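Local structure of amine oxidase (Emericella nidulans, 3PGB) at residues I508-Y513 with S526-S530; G520-H524 with V699-L705; S397-L402 with N634-A639. The protein probably oxidises primary amines to aldehydes, releasing ammonia and hydrogen peroxide, with a copper ion and a topaquinone cofactor built from its own chain. One frame throughout, in Å; residues are numbered along the deposited sequence.

Contact 1. Residues I508-Y513 with S526-S530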
ATOM      1  N   ILE A 508       4.180   6.093  21.630  1.00 13.92           N
ATOM      2  CA  ILE A 508       5.160   6.995  21.069  1.00 14.10           C
ATOM      3  C   ILE A 508       6.099   7.440  22.189  1.00 14.73           C
ATOM      4  O   ILE A 508       5.720   7.434  23.361  1.00 14.77           O
ATOM      5  CB  ILE A 508       4.499   8.214  20.368  1.00 13.97           C
ATOM      6  CG1 ILE A 508       3.827   9.156  21.372  1.00 13.88           C
ATOM      7  CG2 ILE A 508       3.500   7.739  19.320  1.00 13.42           C
ATOM      8  CD1 ILE A 508       3.293  10.452  20.743  1.00 13.79           C
ATOM      9  N   GLN A 509       7.329   7.796  21.836  1.00 15.34           N
ATOM     10  CA  GLN A 509       8.202   8.458  22.787  1.00 15.60           C
ATOM     11  C   GLN A 509       7.946   9.944  22.667  1.00 15.93           C
ATOM     12  O   GLN A 509       8.332  10.586  21.684  1.00 16.04           O
ATOM     13  CB  GLN A 509       9.673   8.135  22.571  1.00 15.59           C
ATOM     14  CG  GLN A 509      10.512   8.620  23.734  1.00 15.97           C
ATOM     15  CD  GLN A 509      11.937   8.177  23.645  1.00 16.56           C
ATOM     16  OE1 GLN A 509      12.818   8.966  23.313  1.00 18.67           O
ATOM     17  NE2 GLN A 509      12.182   6.907  23.933  1.00 16.29           N
ATOM     18  N   SER A 510       7.297  10.470  23.698  1.00 16.25           N
ATOM     19  CA  SER A 510       6.722  11.804  23.693  1.00 16.31           C
ATOM     20  C   SER A 510       7.786  12.877  23.883  1.00 16.00           C
ATOM     21  O   SER A 510       8.961  12.570  24.060  1.00 16.26           O
ATOM     22  CB  SER A 510       5.691  11.875  24.819  1.00 16.38           C
ATOM     23  OG  SER A 510       4.999  13.097  24.832  1.00 18.53           O
ATOM     24  N   ALA A 511       7.364  14.135  23.824  1.00 15.80           N
ATOM     25  CA  ALA A 511       8.230  15.275  24.112  1.00 15.63           C
ATOM     26  C   ALA A 511       7.437  16.304  24.902  1.00 15.58           C
ATOM     27  O   ALA A 511       6.230  16.442  24.703  1.00 15.68           O
ATOM     28  CB  ALA A 511       8.752  15.885  22.822  1.00 15.61           C
ATOM     29  N   TYR A 512       8.108  17.016  25.806  1.00 15.55           N
ATOM     30  CA  TYR A 512       7.458  18.070  26.585  1.00 15.36           C
ATOM     31  C   TYR A 512       7.060  19.206  25.654  1.00 15.44           C
ATOM     32  O   TYR A 512       7.795  19.541  24.724  1.00 15.71           O
ATOM     33  CB  TYR A 512       8.379  18.583  27.700  1.00 15.33           C
ATOM     34  CG  TYR A 512       7.653  19.348  28.789  1.00 14.50           C
ATOM     35  CD1 TYR A 512       6.770  18.700  29.655  1.00 14.26           C
ATOM     36  CD2 TYR A 512       7.853  20.711  28.959  1.00 13.94           C
ATOM     37  CE1 TYR A 512       6.102  19.395  30.658  1.00 13.79           C
ATOM     38  CE2 TYR A 512       7.189  21.416  29.951  1.00 14.38           C
ATOM     39  CZ  TYR A 512       6.321  20.752  30.800  1.00 14.30           C
ATOM     40  OH  TYR A 512       5.673  21.454  31.779  1.00 13.95           O
ATOM     41  N   TYR A 513       5.894  19.793  25.904  1.00 15.68           N
ATOM     42  CA  TYR A 513       5.296  20.752  24.964  1.00 15.50           C
ATOM     43  C   TYR A 513       6.081  22.049  24.864  1.00 15.74           C
ATOM     44  O   TYR A 513       6.144  22.653  23.793  1.00 15.89           O
ATOM     45  CB  TYR A 513       3.851  21.071  25.356  1.00 15.36           C
ATOM     46  CG  TYR A 513       3.696  22.179  26.379  1.00 15.42           C
ATOM     47  CD1 TYR A 513       3.312  23.459  25.991  1.00 15.63           C
ATOM     48  CD2 TYR A 513       3.935  21.947  27.735  1.00 15.62           C
ATOM     49  CE1 TYR A 513       3.168  24.483  26.923  1.00 16.02           C
ATOM     50  CE2 TYR A 513       3.789  22.963  28.678  1.00 15.72           C
ATOM     51  CZ  TYR A 513       3.407  24.226  28.266  1.00 15.97           C
ATOM     52  OH  TYR A 513       3.263  25.231  29.190  1.00 15.24           O
ATOM     53  N   SER A 526       0.034  19.023  28.351  1.00 16.44           N
ATOM     54  CA  SER A 526       1.435  19.457  28.351  1.00 16.12           C
ATOM     55  C   SER A 526       2.311  18.532  27.506  1.00 16.04           C
ATOM     56  O   SER A 526       3.485  18.301  27.821  1.00 15.66           O
ATOM     57  CB  SER A 526       1.956  19.538  29.788  1.00 16.15           C
ATOM     58  OG  SER A 526       1.262  20.539  30.507  1.00 15.85           O
ATOM     59  N   LEU A 527       1.736  18.031  26.410  1.00 16.07           N
ATOM     60  CA  LEU A 527       2.354  16.970  25.620  1.00 15.96           C
ATOM     61  C   LEU A 527       2.563  17.374  24.168  1.00 15.94           C
ATOM     62  O   LEU A 527       1.651  17.890  23.527  1.00 16.00           O
ATOM     63  CB  LEU A 527       1.491  15.706  25.663  1.00 15.90           C
ATOM     64  CG  LEU A 527       2.210  14.400  25.311  1.00 15.89           C
ATOM     65  CD1 LEU A 527       3.220  14.090  26.391  1.00 16.17           C
ATOM     66  CD2 LEU A 527       1.236  13.251  25.158  1.00 15.33           C
ATOM     67  N   SER A 528       3.774  17.134  23.666  1.00 15.86           N
ATOM     68  CA  SER A 528       4.063  17.220  22.245  1.00 15.49           C
ATOM     69  C   SER A 528       4.190  15.825  21.669  1.00 15.16           C
ATOM     70  O   SER A 528       4.829  14.955  22.261  1.00 14.74           O
ATOM     71  CB  SER A 528       5.359  17.975  21.987  1.00 15.59           C
ATOM     72  OG  SER A 528       5.737  17.851  20.627  1.00 15.85           O
ATOM     73  N   GLY A 529       3.592  15.624  20.501  1.00 14.86           N
ATOM     74  CA  GLY A 529       3.708  14.363  19.800  1.00 14.74           C
ATOM     75  C   GLY A 529       5.125  14.114  19.332  1.00 14.70           C
ATOM     76  O   GLY A 529       5.518  12.962  19.168  1.00 14.67           O
ATOM     77  N   SER A 530       5.886  15.197  19.132  1.00 14.64           N
ATOM     78  CA  SER A 530       7.297  15.144  18.732  1.00 14.38           C
ATOM     79  C   SER A 530       7.392  14.786  17.248  1.00 14.68           C
ATOM     80  O   SER A 530       6.425  14.969  16.500  1.00 14.82           O
ATOM     81  CB  SER A 530       8.089  14.159  19.612  1.00 14.63           C
ATOM     82  OG  SER A 530       9.478  14.451  19.642  1.00 13.69           O
TER
HETATM   83  O   HOH W   1       7.486  10.839  18.806  1.00 12.70           O
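A511 and S528 face each other as an antiparallel hydrogen-bonded pair. A511 N donates to S528 O at 3.1 Å, and S528 N donates back to A511 O at 2.8 Å. Both side chains leave the same face of the sheet, where S530 also turns in and lays its CB and OG against A511 CB. The next pair, Y512 with L527, is non-hydrogen-bonded and its side chains diverge. Beyond it the pairing fades: Y513 N reaches S526 O in a weak bond of 3.4 Å. The Y513 ring instead lies alongside S526, with Y513 CD2 3.7 Å from S526 CB. Y513 CG is flanked by the main-chain N and C (chi1 86°), which brings the ring to S526, and Y513 CD2 also rests over the rim of the Y512 ring. The two pairs belong to a small three-stranded antiparallel sheet of the enzyme domain, in which 527-528 is the middle strand between 511-512 and 522-524. At the other end a water bridges the backbones, donating to Q509 O at 3.0 Å and to G529 O at 2.9 Å. I508 CD1 packs on that same G529 carbonyl, and the nearest atom of the I508 side chain is about 6 Å from the copper ion. S528 closes an ST turn: with OG anti to its backbone N (chi1 170°), S528 OG accepts from S530 N at 3.0 Å, and N516 ND2 bonds to it as well. Further out, Q396 joins both segments, its NE2 bonding Q509 OE1 and its OE1 bonding S530 OG, while Y401 OH meets Q509 NE2. Y512 OH is held by the backbone carbonyl of K303, and N305 ND2 supplies S526 O with a second partner.

Contact 2. Residues G520-H524 with V699-L705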
ATOM      1  N   GLY A 520       6.881  19.498  16.130  1.00 16.42           N
ATOM      2  CA  GLY A 520       5.698  18.666  16.354  1.00 16.48           C
ATOM      3  C   GLY A 520       4.435  19.444  16.675  1.00 16.61           C
ATOM      4  O   GLY A 520       4.399  20.678  16.572  1.00 16.67           O
ATOM      5  N   TYR A 521       3.398  18.703  17.061  1.00 16.64           N
ATOM      6  CA  TYR A 521       2.142  19.276  17.516  1.00 16.67           C
ATOM      7  C   TYR A 521       2.005  19.121  19.017  1.00 16.81           C
ATOM      8  O   TYR A 521       2.502  18.161  19.599  1.00 16.91           O
ATOM      9  CB  TYR A 521       0.955  18.548  16.891  1.00 16.76           C
ATOM     10  CG  TYR A 521       1.042  18.329  15.406  1.00 16.94           C
ATOM     11  CD1 TYR A 521       1.033  19.398  14.526  1.00 17.61           C
ATOM     12  CD2 TYR A 521       1.096  17.048  14.879  1.00 17.99           C
ATOM     13  CE1 TYR A 521       1.091  19.202  13.162  1.00 18.25           C
ATOM     14  CE2 TYR A 521       1.152  16.841  13.518  1.00 18.99           C
ATOM     15  CZ  TYR A 521       1.149  17.925  12.667  1.00 18.92           C
ATOM     16  OH  TYR A 521       1.216  17.724  11.317  1.00 21.23           O
ATOM     17  N   GLN A 522       1.296  20.053  19.639  1.00 16.92           N
ATOM     18  CA  GLN A 522       0.801  19.835  20.980  1.00 17.01           C
ATOM     19  C   GLN A 522      -0.437  18.938  20.880  1.00 16.88           C
ATOM     20  O   GLN A 522      -1.422  19.307  20.242  1.00 16.93           O
ATOM     21  CB  GLN A 522       0.459  21.166  21.648  1.00 17.16           C
ATOM     22  CG  GLN A 522       0.056  21.036  23.101  1.00 17.77           C
ATOM     23  CD  GLN A 522       0.127  22.351  23.858  1.00 19.34           C
ATOM     24  OE1 GLN A 522      -0.151  22.374  25.060  1.00 21.50           O
ATOM     25  N   ILE A 523      -0.381  17.761  21.497  1.00 16.87           N
ATOM     26  CA  ILE A 523      -1.481  16.789  21.417  1.00 16.78           C
ATOM     27  C   ILE A 523      -2.168  16.490  22.756  1.00 16.72           C
ATOM     28  O   ILE A 523      -3.160  15.755  22.787  1.00 16.51           O
ATOM     29  CB  ILE A 523      -1.009  15.465  20.764  1.00 16.87           C
ATOM     30  CG1 ILE A 523       0.106  14.805  21.583  1.00 16.60           C
ATOM     31  CG2 ILE A 523      -0.537  15.727  19.332  1.00 16.69           C
ATOM     32  CD1 ILE A 523       0.415  13.409  21.139  1.00 16.92           C
ATOM     33  N   HIS A 524      -1.649  17.053  23.849  1.00 16.80           N
ATOM     34  CA  HIS A 524      -2.287  16.935  25.173  1.00 16.94           C
ATOM     35  C   HIS A 524      -1.875  18.082  26.105  1.00 16.94           C
ATOM     36  O   HIS A 524      -0.987  18.860  25.778  1.00 17.00           O
ATOM     37  CB  HIS A 524      -1.970  15.583  25.818  1.00 16.85           C
ATOM     38  CG  HIS A 524      -3.108  15.022  26.612  1.00 17.25           C
ATOM     39  ND1 HIS A 524      -3.083  14.931  27.987  1.00 17.71           N
ATOM     40  CD2 HIS A 524      -4.313  14.544  26.223  1.00 17.20           C
ATOM     41  CE1 HIS A 524      -4.221  14.411  28.410  1.00 17.49           C
ATOM     42  NE2 HIS A 524      -4.985  14.168  27.361  1.00 17.49           N
ATOM     43  N   VAL A 699       5.139  12.246  12.542  1.00 15.41           N
ATOM     44  CA  VAL A 699       4.875  13.393  13.395  1.00 14.94           C
ATOM     45  C   VAL A 699       3.572  13.107  14.140  1.00 14.43           C
ATOM     46  O   VAL A 699       2.499  13.467  13.666  1.00 14.42           O
ATOM     47  CB  VAL A 699       4.748  14.694  12.572  1.00 15.08           C
ATOM     48  CG1 VAL A 699       4.598  15.898  13.501  1.00 15.11           C
ATOM     49  CG2 VAL A 699       5.956  14.865  11.662  1.00 14.83           C
ATOM     50  N   PRO A 700       3.660  12.445  15.310  1.00 13.85           N
ATOM     51  CA  PRO A 700       2.453  11.989  15.984  1.00 13.31           C
ATOM     52  C   PRO A 700       1.457  13.096  16.304  1.00 13.03           C
ATOM     53  O   PRO A 700       1.851  14.158  16.808  1.00 12.60           O
ATOM     54  CB  PRO A 700       2.990  11.375  17.278  1.00 13.06           C
ATOM     55  CG  PRO A 700       4.354  10.990  16.959  1.00 13.29           C
ATOM     56  CD  PRO A 700       4.854  12.094  16.097  1.00 13.77           C
ATOM     57  N   HIS A 701       0.181  12.821  16.013  1.00 12.59           N
ATOM     58  CA  HIS A 701      -0.923  13.711  16.350  1.00 12.43           C
ATOM     59  C   HIS A 701      -1.769  13.103  17.476  1.00 12.57           C
ATOM     60  O   HIS A 701      -1.384  12.095  18.074  1.00 12.23           O
ATOM     61  CB  HIS A 701      -1.758  14.032  15.094  1.00 12.41           C
ATOM     62  CG  HIS A 701      -2.662  12.922  14.639  1.00 11.88           C
ATOM     63  ND1 HIS A 701      -4.037  13.022  14.677  1.00 11.01           N
ATOM     64  CD2 HIS A 701      -2.390  11.710  14.100  1.00 11.32           C
ATOM     65  CE1 HIS A 701      -4.573  11.914  14.202  1.00 10.08           C
ATOM     66  NE2 HIS A 701      -3.596  11.100  13.846  1.00 11.64           N
ATOM     67  N   THR A 702      -2.920  13.715  17.757  1.00 12.61           N
ATOM     68  CA  THR A 702      -3.773  13.295  18.866  1.00 12.70           C
ATOM     69  C   THR A 702      -4.283  11.862  18.708  1.00 12.93           C
ATOM     70  O   THR A 702      -4.551  11.181  19.697  1.00 13.02           O
ATOM     71  CB  THR A 702      -4.985  14.240  19.032  1.00 12.91           C
ATOM     72  OG1 THR A 702      -5.689  14.347  17.781  1.00 12.77           O
ATOM     73  CG2 THR A 702      -4.533  15.620  19.499  1.00 12.05           C
ATOM     74  N   GLY A 703      -4.414  11.410  17.465  1.00 12.92           N
ATOM     75  CA  GLY A 703      -4.815  10.040  17.170  1.00 13.07           C
ATOM     76  C   GLY A 703      -3.747   8.996  17.457  1.00 13.27           C
ATOM     77  O   GLY A 703      -3.990   7.799  17.322  1.00 13.33           O
ATOM     78  N   ASP A 704      -2.553   9.439  17.830  1.00 13.48           N
ATOM     79  CA  ASP A 704      -1.532   8.526  18.330  1.00 13.58           C
ATOM     80  C   ASP A 704      -1.665   8.291  19.841  1.00 13.54           C
ATOM     81  O   ASP A 704      -0.868   7.561  20.421  1.00 13.56           O
ATOM     82  CB  ASP A 704      -0.140   9.046  17.967  1.00 13.60           C
ATOM     83  CG  ASP A 704       0.130   8.955  16.478  1.00 13.47           C
ATOM     84  OD1 ASP A 704       0.534   7.865  16.031  1.00 14.55           O
ATOM     85  OD2 ASP A 704      -0.068   9.953  15.758  1.00 12.26           O
ATOM     86  N   LEU A 705      -2.674   8.903  20.463  1.00 13.57           N
ATOM     87  CA  LEU A 705      -2.988   8.671  21.869  1.00 13.71           C
ATOM     88  C   LEU A 705      -4.192   7.736  21.978  1.00 13.72           C
ATOM     89  O   LEU A 705      -5.217   7.978  21.343  1.00 13.81           O
ATOM     90  CB  LEU A 705      -3.329   9.987  22.566  1.00 13.74           C
ATOM     91  CG  LEU A 705      -2.275  11.089  22.522  1.00 13.99           C
ATOM     92  CD1 LEU A 705      -2.831  12.339  23.186  1.00 14.02           C
ATOM     93  CD2 LEU A 705      -0.990  10.640  23.190  1.00 12.67           C
TER
HETATM   94  O   HOH W   2       3.789  15.993  17.201  1.00 13.61           O
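Apolar packing carries most of the contact between I523 and the turn H701-L705. I523 CG2 presses on the backbone at H701 C (3.4 Å), T702 CG2 lies 3.7 Å from I523 CB, and I523 CD1 meets L705 CD2 at 3.7 Å. A chi1 of 61° sets I523 CG1 over its own main chain and spreads the two branches along the turn. At the other end the Y521 ring crosses the V699 side chain at about a right angle, Y521 CE2 standing 3.6 Å from V699 CG1, while P700 O lies at the ring edge near its plane. I523 and H524 both face L527 as a classic beta bulge in the outer strand 522-524. No direct hydrogen bond joins the two segments; a water links them, accepting from Y521 N at 2.7 Å and lying 2.7 Å from P700 O, to which it may donate. Within 699-705, a 3-10 turn is closed by D704 N to H701 O, and D704 OD2 takes the H701 N-H at 2.9 Å. The other oxygen, D704 OD1, bonds T708 OG1 and NE2 of the copper ligand H698. H701 ND1 and T702 OG1 bond backbone atoms of N723 and L725 of the second subunit.

Contact 3. Residues S397-L402 with N634-A639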
ATOM      1  N   SER A 397      16.057  15.798  20.940  1.00 17.52           N
ATOM      2  CA  SER A 397      16.939  16.168  19.826  1.00 17.36           C
ATOM      3  C   SER A 397      18.028  15.119  19.588  1.00 17.20           C
ATOM      4  O   SER A 397      18.432  14.884  18.457  1.00 17.27           O
ATOM      5  CB  SER A 397      17.582  17.537  20.070  1.00 17.26           C
ATOM      6  OG  SER A 397      18.479  17.882  19.029  1.00 16.73           O
ATOM      7  N   SER A 398      18.479  14.482  20.659  1.00 17.24           N
ATOM      8  CA  SER A 398      19.631  13.589  20.605  1.00 17.10           C
ATOM      9  C   SER A 398      19.285  12.124  20.394  1.00 17.02           C
ATOM     10  O   SER A 398      20.181  11.332  20.123  1.00 17.46           O
ATOM     11  CB  SER A 398      20.438  13.717  21.896  1.00 17.14           C
ATOM     12  OG  SER A 398      20.871  15.053  22.103  1.00 16.78           O
ATOM     13  N   VAL A 399      18.016  11.740  20.537  1.00 16.76           N
ATOM     14  CA  VAL A 399      17.655  10.325  20.404  1.00 16.43           C
ATOM     15  C   VAL A 399      17.773   9.849  18.954  1.00 16.19           C
ATOM     16  O   VAL A 399      17.191  10.433  18.039  1.00 16.22           O
ATOM     17  CB  VAL A 399      16.238  10.006  20.936  1.00 16.42           C
ATOM     18  CG1 VAL A 399      15.847   8.586  20.569  1.00 16.35           C
ATOM     19  CG2 VAL A 399      16.180  10.172  22.439  1.00 16.49           C
ATOM     20  N   ALA A 400      18.562   8.799  18.764  1.00 15.96           N
ATOM     21  CA  ALA A 400      18.655   8.102  17.490  1.00 15.69           C
ATOM     22  C   ALA A 400      18.828   6.614  17.790  1.00 15.49           C
ATOM     23  O   ALA A 400      19.931   6.082  17.728  1.00 15.12           O
ATOM     24  CB  ALA A 400      19.809   8.639  16.665  1.00 15.55           C
ATOM     25  N   TYR A 401      17.720   5.963  18.142  1.00 15.53           N
ATOM     26  CA  TYR A 401      17.737   4.551  18.518  1.00 15.57           C
ATOM     27  C   TYR A 401      18.178   3.667  17.358  1.00 15.66           C
ATOM     28  O   TYR A 401      17.740   3.841  16.224  1.00 15.67           O
ATOM     29  CB  TYR A 401      16.353   4.077  18.996  1.00 15.47           C
ATOM     30  CG  TYR A 401      15.910   4.646  20.325  1.00 15.20           C
ATOM     31  CD1 TYR A 401      16.675   4.469  21.466  1.00 15.53           C
ATOM     32  CD2 TYR A 401      14.716   5.339  20.443  1.00 14.96           C
ATOM     33  CE1 TYR A 401      16.279   4.982  22.675  1.00 15.35           C
ATOM     34  CE2 TYR A 401      14.310   5.857  21.654  1.00 15.21           C
ATOM     35  CZ  TYR A 401      15.100   5.672  22.769  1.00 15.58           C
ATOM     36  OH  TYR A 401      14.722   6.177  23.994  1.00 16.78           O
ATOM     37  N   LEU A 402      19.064   2.730  17.670  1.00 15.94           N
ATOM     38  CA  LEU A 402      19.432   1.654  16.778  1.00 16.27           C
ATOM     39  C   LEU A 402      19.064   0.381  17.529  1.00 16.64           C
ATOM     40  O   LEU A 402      19.773  -0.034  18.446  1.00 16.95           O
ATOM     41  CB  LEU A 402      20.922   1.723  16.446  1.00 16.16           C
ATOM     42  CG  LEU A 402      21.329   2.946  15.606  1.00 16.10           C
ATOM     43  CD1 LEU A 402      22.831   3.184  15.653  1.00 15.15           C
ATOM     44  CD2 LEU A 402      20.846   2.810  14.156  1.00 14.85           C
ATOM     45  N   ASN A 634      23.655  13.107  15.713  1.00 17.80           N
ATOM     46  CA  ASN A 634      23.402  11.982  16.612  1.00 17.61           C
ATOM     47  C   ASN A 634      24.122  10.706  16.181  1.00 17.40           C
ATOM     48  O   ASN A 634      24.666   9.967  17.012  1.00 17.20           O
ATOM     49  CB  ASN A 634      21.908  11.662  16.677  1.00 17.66           C
ATOM     50  CG  ASN A 634      21.102  12.729  17.364  1.00 17.48           C
ATOM     51  OD1 ASN A 634      21.645  13.672  17.940  1.00 17.72           O
ATOM     52  ND2 ASN A 634      19.784  12.583  17.308  1.00 16.57           N
ATOM     53  N   LEU A 635      24.096  10.447  14.878  1.00 17.00           N
ATOM     54  CA  LEU A 635      24.536   9.169  14.339  1.00 16.84           C
ATOM     55  C   LEU A 635      26.010   9.153  13.998  1.00 16.81           C
ATOM     56  O   LEU A 635      26.690   8.160  14.235  1.00 16.82           O
ATOM     57  CB  LEU A 635      23.730   8.817  13.085  1.00 16.77           C
ATOM     58  CG  LEU A 635      22.296   8.349  13.306  1.00 16.36           C
ATOM     59  CD1 LEU A 635      21.672   7.979  11.975  1.00 16.05           C
ATOM     60  CD2 LEU A 635      22.265   7.172  14.263  1.00 15.07           C
ATOM     61  N   VAL A 636      26.492  10.250  13.424  1.00 16.92           N
ATOM     62  CA  VAL A 636      27.843  10.311  12.881  1.00 16.87           C
ATOM     63  C   VAL A 636      27.999   9.174  11.854  1.00 16.84           C
ATOM     64  O   VAL A 636      27.331   9.207  10.824  1.00 16.98           O
ATOM     65  CB  VAL A 636      28.906  10.320  14.006  1.00 16.79           C
ATOM     66  CG1 VAL A 636      30.300  10.558  13.441  1.00 16.67           C
ATOM     67  CG2 VAL A 636      28.568  11.400  15.019  1.00 16.52           C
ATOM     68  N   HIS A 637      28.823   8.165  12.123  1.00 16.83           N
ATOM     69  CA  HIS A 637      29.032   7.083  11.149  1.00 17.04           C
ATOM     70  C   HIS A 637      28.206   5.814  11.446  1.00 16.57           C
ATOM     71  O   HIS A 637      28.371   4.802  10.761  1.00 16.72           O
ATOM     72  CB  HIS A 637      30.523   6.720  11.063  1.00 17.17           C
ATOM     73  CG  HIS A 637      31.399   7.851  10.620  1.00 18.40           C
ATOM     74  ND1 HIS A 637      31.240   8.488   9.406  1.00 19.33           N
ATOM     75  CD2 HIS A 637      32.465   8.441  11.214  1.00 19.24           C
ATOM     76  CE1 HIS A 637      32.157   9.431   9.279  1.00 19.55           C
ATOM     77  NE2 HIS A 637      32.915   9.421  10.363  1.00 20.10           N
ATOM     78  N   ALA A 638      27.301   5.885  12.425  1.00 15.85           N
ATOM     79  CA  ALA A 638      26.662   4.690  12.997  1.00 15.60           C
ATOM     80  C   ALA A 638      25.535   4.046  12.170  1.00 15.36           C
ATOM     81  O   ALA A 638      25.180   2.892  12.409  1.00 15.15           O
ATOM     82  CB  ALA A 638      26.153   4.997  14.406  1.00 15.33           C
ATOM     83  N   ALA A 639      24.968   4.783  11.219  1.00 15.41           N
ATOM     84  CA  ALA A 639      23.837   4.285  10.427  1.00 15.20           C
ATOM     85  C   ALA A 639      23.831   4.889   9.024  1.00 15.18           C
ATOM     86  O   ALA A 639      22.880   5.567   8.635  1.00 15.34           O
ATOM     87  CB  ALA A 639      22.539   4.590  11.137  1.00 14.89           C
TER
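S397, in the last turn of helix 394-398, offers its carbonyl to the side-chain amide of N634. With CG opposite its carbonyl carbon (chi1 -69°), N634 swings that amide toward the helix end. N634 ND2 donates to S397 O at 2.9 Å. The bond is fairly straight (N-H...O angle 164°), and the acceptor lies close to the plane of the amide. The amide then passes along S398: N634 CG lies 3.2 Å from S398 O, and N634 OD1 lies close to S398 CA. S398 O is also near N634 ND2, but at a poor angle for a hydrogen bond. S398 OG turns to other partners, P394 O and W228 NE1.

At A400 the contact becomes apolar. A400 CB meets N634 CB at 3.7 Å and L635 CD2, also at 3.7 Å, so that this small methyl sits against two consecutive residues of the loop. L402 again points at the loop and divides its branches: L402 CD1 approaches A638 CB at 4.0 Å and, more loosely, L635 CD2, while L402 CD2 lies 3.9 Å from A639 CB. The loop can present residues separated in sequence because L635-A638 forms a type II' beta turn, closed by A638 N to L635 O at 3.0 Å. V636, at the turn's second position, takes the positive phi that this class requires.

L402 immediately precedes D403, the predicted proton acceptor of the active site. Strand 400-402 pairs antiparallel with 374-389. H388 and L386 of that longer strand touch N634 and L635 of the loop, and its E384 touches L402 of the neighbouring strand. W565 of the second subunit packs on S397 at the helix end, and 634-639 lies in the long loop between strands 613-619 and 646-650.

All three contacts are mainly buried and lie in the enzyme domain, but they differ in what holds them. Contacts 1 and 2 share one three-stranded sheet: contact 1 pairs the middle strand with one outer strand through backbone bonds, whereas contact 2 packs the other outer strand on a loop with side chains and a water. They touch through G529 N and Y521 O, and P700 packs on G529 and S530; both approach the copper site. Contact 3, centred about 19 Å from the centre of contact 1, combines one hydrogen bond from an asparagine amide with methyl packing and meets contact 1 through Y401. Contacts 2 and 3 do not touch, yet each reaches the second subunit.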